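Local coordinates for PKS_KS domain-containing protein (PDB 6SMO) that probably acts as a polyketide ketosynthase, condensing acyl-carrier-protein-bound units in the manner of a 3-oxoacyl synthase, and holds a pentaoxo-dodecanal ligand in its pocket, at residues G357-S362 against D405-P410; L90-K95 against M137-L142. All coordinates share one frame; numbering follows the deposited sequence.

Interaction 1: G357-S362 against D405-P410; sequences GIPINS and DLDYIP
The phenol ring of Tyr408 meets Ile360 at its edge: the carbonyl oxygen Ile360 O lies near the ring plane, 4.1 Å from Tyr408 CD1. Over one face sits the carbonyl carbon of Leu406, offset toward the rim, and the ring also stacks with Phe251. Its hydroxyl is hydrogen-bonded to Ser344 on helix 337-350. The carboxylate of Asp407, a second flat group, bends back on its own segment, its OD1 accepting from Ile409 N two residues on in an Asx turn. The bond reaches OD1 from the anti side, 32° out of the carboxylate plane.

A single backbone hydrogen bond joins the segments, from Ile360 N to Asp407 O at 3.0 Å. Beyond it, Ile360 O receives a CA-H...O contact from Tyr408 CA. Strand 360-361 is one of the two outermost strands, within this chain, of the large mixed sheet of this thiolase-like ketosynthase. It runs parallel to strand 326-330, whose Ile329 is backbone hydrogen-bonded with both Pro359 and Asn361, while the 405-410 loop covers its other flank.

Apolar side chains fill in on both sides of the backbone bond. Ile360 CD1 meets Leu406 CD1 at 3.7 Å, the two chains crossing obliquely. On Ile409, a chi2 of 143° puts CD1 against Pro359 CB, 3.5 Å away, and the same methyl also touches Asn361 CB. The side chain of Asn361 meets the loop through this CB; its amide turns to other partners, with ND2 hydrogen-bonded to Tyr328 OH and with His392 O and Glu385 OE2 also within hydrogen-bonding reach.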
loop_
_atom_site.group_PDB
_atom_site.type_symbol
_atom_site.label_atom_id
_atom_site.label_comp_id
_atom_site.label_asym_id
_atom_site.label_seq_id
_atom_site.Cartn_x
_atom_site.Cartn_y
_atom_site.Cartn_z
ATOM N N GLY B 357 2.776 -31.378 -12.697
ATOM C CA GLY B 357 3.903 -31.995 -11.967
ATOM C C GLY B 357 4.409 -31.133 -10.822
ATOM O O GLY B 357 4.874 -31.708 -9.818
ATOM N N ILE B 358 4.320 -29.806 -10.962
ATOM C CA ILE B 358 4.992 -28.805 -10.079
ATOM C C ILE B 358 4.299 -28.777 -8.718
ATOM O O ILE B 358 3.102 -28.508 -8.640
ATOM C CB ILE B 358 5.007 -27.415 -10.746
ATOM C CG1 ILE B 358 5.811 -27.429 -12.050
ATOM C CG2 ILE B 358 5.521 -26.354 -9.782
ATOM C CD1 ILE B 358 5.538 -26.252 -12.958
ATOM N N PRO B 359 5.026 -29.055 -7.609
ATOM C CA PRO B 359 4.493 -28.845 -6.261
ATOM C C PRO B 359 4.164 -27.368 -5.991
ATOM O O PRO B 359 5.034 -26.531 -6.163
ATOM C CB PRO B 359 5.618 -29.333 -5.330
ATOM C CG PRO B 359 6.466 -30.237 -6.199
ATOM C CD PRO B 359 6.378 -29.634 -7.583
ATOM N N ILE B 360 2.917 -27.092 -5.595
ATOM C CA ILE B 360 2.394 -25.738 -5.240
ATOM C C ILE B 360 1.850 -25.810 -3.809
ATOM O O ILE B 360 1.109 -26.762 -3.526
ATOM C CB ILE B 360 1.306 -25.293 -6.241
ATOM C CG1 ILE B 360 1.781 -25.393 -7.694
ATOM C CG2 ILE B 360 0.805 -23.894 -5.914
ATOM C CD1 ILE B 360 0.663 -25.568 -8.694
ATOM N N ASN B 361 2.197 -24.857 -2.939
ATOM C CA ASN B 361 1.736 -24.854 -1.522
ATOM C C ASN B 361 1.291 -23.451 -1.096
ATOM O O ASN B 361 1.608 -22.473 -1.802
ATOM C CB ASN B 361 2.798 -25.405 -0.565
ATOM C CG ASN B 361 4.119 -24.665 -0.619
ATOM O OD1 ASN B 361 4.252 -23.659 -1.313
ATOM N ND2 ASN B 361 5.104 -25.158 0.113
ATOM N N SER B 362 0.565 -23.390 0.025
ATOM C CA SER B 362 0.132 -22.156 0.729
ATOM C C SER B 362 0.457 -22.297 2.220
ATOM O O SER B 362 0.009 -23.290 2.825
ATOM C CB SER B 362 -1.337 -21.901 0.513
ATOM O OG SER B 362 -1.766 -20.760 1.241
ATOM N N ASP B 405 -7.048 -28.709 -9.602
ATOM C CA ASP B 405 -6.607 -30.108 -9.863
ATOM C C ASP B 405 -5.098 -30.150 -10.148
ATOM O O ASP B 405 -4.680 -30.991 -10.968
ATOM C CB ASP B 405 -7.422 -30.732 -11.001
ATOM C CG ASP B 405 -7.288 -30.016 -12.336
ATOM O OD1 ASP B 405 -7.036 -28.793 -12.324
ATOM O OD2 ASP B 405 -7.434 -30.687 -13.376
ATOM N N LEU B 406 -4.314 -29.293 -9.483
ATOM C CA LEU B 406 -2.824 -29.317 -9.514
ATOM C C LEU B 406 -2.317 -30.022 -8.250
ATOM O O LEU B 406 -3.144 -30.328 -7.370
ATOM C CB LEU B 406 -2.287 -27.885 -9.600
ATOM C CG LEU B 406 -2.652 -27.109 -10.865
ATOM C CD1 LEU B 406 -2.411 -25.618 -10.677
ATOM C CD2 LEU B 406 -1.877 -27.624 -12.068
ATOM N N ASP B 407 -1.006 -30.274 -8.173
ATOM C CA ASP B 407 -0.331 -30.869 -6.987
ATOM C C ASP B 407 -0.178 -29.774 -5.925
ATOM O O ASP B 407 0.592 -28.826 -6.169
ATOM C CB ASP B 407 1.018 -31.487 -7.373
ATOM C CG ASP B 407 1.742 -32.193 -6.237
ATOM O OD1 ASP B 407 1.199 -32.221 -5.112
ATOM O OD2 ASP B 407 2.847 -32.715 -6.488
ATOM N N TYR B 408 -0.887 -29.902 -4.797
ATOM C CA TYR B 408 -0.926 -28.898 -3.700
ATOM C C TYR B 408 -0.212 -29.425 -2.447
ATOM O O TYR B 408 -0.263 -28.731 -1.409
ATOM C CB TYR B 408 -2.369 -28.490 -3.399
ATOM C CG TYR B 408 -3.080 -27.865 -4.571
ATOM C CD1 TYR B 408 -2.610 -26.697 -5.150
ATOM C CD2 TYR B 408 -4.218 -28.442 -5.110
ATOM C CE1 TYR B 408 -3.251 -26.119 -6.236
ATOM C CE2 TYR B 408 -4.871 -27.877 -6.192
ATOM C CZ TYR B 408 -4.389 -26.710 -6.757
ATOM O OH TYR B 408 -5.027 -26.148 -7.824
ATOM N N ILE B 409 0.442 -30.591 -2.538
ATOM C CA ILE B 409 1.269 -31.189 -1.446
ATOM C C ILE B 409 0.412 -31.284 -0.185
ATOM O O ILE B 409 0.701 -30.630 0.817
ATOM C CB ILE B 409 2.547 -30.356 -1.211
ATOM C CG1 ILE B 409 3.188 -29.894 -2.524
ATOM C CG2 ILE B 409 3.541 -31.114 -0.344
ATOM C CD1 ILE B 409 3.787 -28.513 -2.441
ATOM N N PRO B 410 -0.676 -32.088 -0.194
ATOM C CA PRO B 410 -1.640 -32.086 0.906
ATOM C C PRO B 410 -1.158 -32.819 2.168
ATOM O O PRO B 410 -0.797 -33.979 2.070
ATOM C CB PRO B 410 -2.854 -32.797 0.289
ATOM C CG PRO B 410 -2.251 -33.757 -0.713
ATOM C CD PRO B 410 -1.039 -33.034 -1.263
#

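Interaction 2: L90-K95 against M137-L142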
loop_
_atom_site.group_PDB
_atom_site.type_symbol
_atom_site.label_atom_id
_atom_site.label_comp_id
_atom_site.label_asym_id
_atom_site.label_seq_id
_atom_site.Cartn_x
_atom_site.Cartn_y
_atom_site.Cartn_z
ATOM N N LEU B 90 -9.935 -3.215 25.399
ATOM C CA LEU B 90 -9.079 -2.660 24.312
ATOM C C LEU B 90 -7.711 -2.270 24.880
ATOM O O LEU B 90 -7.675 -1.629 25.950
ATOM C CB LEU B 90 -9.777 -1.448 23.686
ATOM C CG LEU B 90 -10.915 -1.779 22.722
ATOM C CD1 LEU B 90 -11.876 -0.609 22.593
ATOM C CD2 LEU B 90 -10.369 -2.183 21.361
ATOM N N LYS B 91 -6.637 -2.638 24.174
ATOM C CA LYS B 91 -5.226 -2.376 24.566
ATOM C C LYS B 91 -4.437 -1.894 23.342
ATOM O O LYS B 91 -4.577 -2.516 22.269
ATOM C CB LYS B 91 -4.593 -3.643 25.150
ATOM C CG LYS B 91 -5.132 -4.072 26.510
ATOM C CD LYS B 91 -4.624 -5.425 26.964
ATOM C CE LYS B 91 -5.322 -6.581 26.279
ATOM N NZ LYS B 91 -4.722 -7.884 26.654
ATOM N N SER B 92 -3.649 -0.826 23.506
ATOM C CA SER B 92 -2.689 -0.298 22.500
ATOM C C SER B 92 -1.309 -0.915 22.759
ATOM O O SER B 92 -0.450 -0.230 23.350
ATOM C CB SER B 92 -2.645 1.210 22.528
ATOM O OG SER B 92 -2.314 1.684 23.825
ATOM N N GLU B 93 -1.119 -2.167 22.331
ATOM C CA GLU B 93 0.085 -2.996 22.620
ATOM C C GLU B 93 1.231 -2.635 21.665
ATOM O O GLU B 93 2.374 -3.039 21.959
ATOM C CB GLU B 93 -0.250 -4.485 22.508
ATOM C CG GLU B 93 -1.265 -4.963 23.531
ATOM C CD GLU B 93 -1.543 -6.457 23.505
ATOM O OE1 GLU B 93 -0.575 -7.238 23.402
ATOM O OE2 GLU B 93 -2.729 -6.838 23.585
ATOM N N ARG B 94 0.939 -1.923 20.568
ATOM C CA ARG B 94 1.928 -1.488 19.543
ATOM C C ARG B 94 2.608 -2.722 18.932
ATOM O O ARG B 94 3.847 -2.703 18.783
ATOM C CB ARG B 94 2.958 -0.534 20.161
ATOM C CG ARG B 94 2.417 0.848 20.498
ATOM C CD ARG B 94 2.419 1.778 19.298
ATOM N NE ARG B 94 2.370 3.184 19.684
ATOM C CZ ARG B 94 1.272 3.847 20.048
ATOM N NH1 ARG B 94 0.096 3.241 20.088
ATOM N NH2 ARG B 94 1.357 5.125 20.373
ATOM N N LYS B 95 1.823 -3.748 18.588
ATOM C CA LYS B 95 2.312 -5.046 18.043
ATOM C C LYS B 95 3.010 -4.822 16.697
ATOM O O LYS B 95 4.065 -5.450 16.473
ATOM C CB LYS B 95 1.156 -6.036 17.874
ATOM C CG LYS B 95 0.703 -6.739 19.148
ATOM C CD LYS B 95 -0.720 -7.256 19.061
ATOM C CE LYS B 95 -0.925 -8.593 19.741
ATOM N NZ LYS B 95 -2.232 -9.190 19.376
ATOM N N MET B 137 -4.836 3.240 16.525
ATOM C CA MET B 137 -5.717 4.308 15.974
ATOM C C MET B 137 -7.160 4.078 16.441
ATOM O O MET B 137 -7.815 5.066 16.830
ATOM C CB MET B 137 -5.673 4.331 14.442
ATOM C CG MET B 137 -4.350 4.823 13.880
ATOM S SD MET B 137 -4.409 5.148 12.097
ATOM C CE MET B 137 -4.053 3.518 11.442
ATOM N N GLU B 138 -7.631 2.826 16.396
ATOM C CA GLU B 138 -8.996 2.412 16.824
ATOM C C GLU B 138 -9.152 2.656 18.330
ATOM O O GLU B 138 -10.174 3.250 18.729
ATOM C CB GLU B 138 -9.235 0.939 16.483
ATOM C CG GLU B 138 -10.620 0.435 16.855
ATOM C CD GLU B 138 -10.733 -1.075 16.992
ATOM O OE1 GLU B 138 -11.803 -1.620 16.661
ATOM O OE2 GLU B 138 -9.751 -1.700 17.439
ATOM N N GLU B 139 -8.177 2.201 19.124
ATOM C CA GLU B 139 -8.159 2.313 20.609
ATOM C C GLU B 139 -8.175 3.795 21.011
ATOM O O GLU B 139 -8.892 4.133 21.973
ATOM C CB GLU B 139 -6.936 1.585 21.175
ATOM C CG GLU B 139 -6.900 1.528 22.693
ATOM C CD GLU B 139 -6.350 2.765 23.384
ATOM O OE1 GLU B 139 -5.487 3.443 22.790
ATOM O OE2 GLU B 139 -6.789 3.048 24.516
ATOM N N CYS B 140 -7.414 4.634 20.300
ATOM C CA CYS B 140 -7.330 6.106 20.505
ATOM C C CYS B 140 -8.704 6.748 20.272
ATOM O O CYS B 140 -9.120 7.563 21.114
ATOM C CB CYS B 140 -6.296 6.733 19.577
ATOM S SG CYS B 140 -6.282 8.545 19.621
ATOM N N LEU B 141 -9.371 6.378 19.171
ATOM C CA LEU B 141 -10.675 6.943 18.719
ATOM C C LEU B 141 -11.770 6.658 19.756
ATOM O O LEU B 141 -12.569 7.574 20.030
ATOM C CB LEU B 141 -11.029 6.338 17.355
ATOM C CG LEU B 141 -12.433 6.632 16.822
ATOM C CD1 LEU B 141 -12.657 8.125 16.636
ATOM C CD2 LEU B 141 -12.674 5.895 15.515
ATOM N N LEU B 142 -11.811 5.437 20.298
ATOM C CA LEU B 142 -12.870 4.973 21.237
ATOM C C LEU B 142 -12.616 5.528 22.644
ATOM O O LEU B 142 -13.605 5.749 23.373
ATOM C CB LEU B 142 -12.905 3.441 21.238
ATOM C CG LEU B 142 -13.456 2.808 19.962
ATOM C CD1 LEU B 142 -13.112 1.330 19.898
ATOM C CD2 LEU B 142 -14.960 3.011 19.860
#
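Leu90 reaches from the loop before helix 95-111 onto helix 134-144, a helix of the thiolase-like ketosynthase fold at the boundary with the neighbouring Ketoacyl_synth_N domain-containing chain. Its CB points at the helix and lies 4.3 Å from Glu139 CG. CG, anti to the carbonyl carbon (chi1 -77°), then divides into two methyls with different partners. CD1 packs on Leu142 CD1 at 3.5 Å, one helical turn past Glu138, and the two leucines cross at about a right angle. CD2 comes to 4.0 Å from Glu138 OE2. Glu138 OE1 is hydrogen-bonded to His118 of the neighbouring chain, and the same histidine packs against both Leu90 and Leu142; the side chain of Glu138 lies about 8 Å from the bound ligand.

No hydrogen bond links the segments; the contact is van der Waals packing, with Glu139 CG lying against the backbone at Lys91 and Ser92. Beyond CG the Glu139 chain bends at chi2 (-83°). OE1 forms a salt bridge with Arg143, a turn further along the helix, and also lies 3.6 Å from Ser92 CB.

Interaction 2 comes first in the sequence and closes before interaction 1 opens. Their centres are 40 Å apart on opposite sides of the chain's centre, and about 22 Å separates the nearest atoms. Their positions can be told from the large mixed sheet: strand 360-361 of interaction 1 is its outermost strand at one end, whereas interaction 2 joins helix 134-144 to the loop that runs into helix 95-111, and these helices follow and precede, respectively, strand 123-128, second from the other end. Between strand 123-128 and helix 134-144 lie Ala130 and Ile131 of the ligand pocket. Interaction 2 borders the partner chain, while no other protein chain of the assembly touches interaction 1, which joins parts of this chain alone.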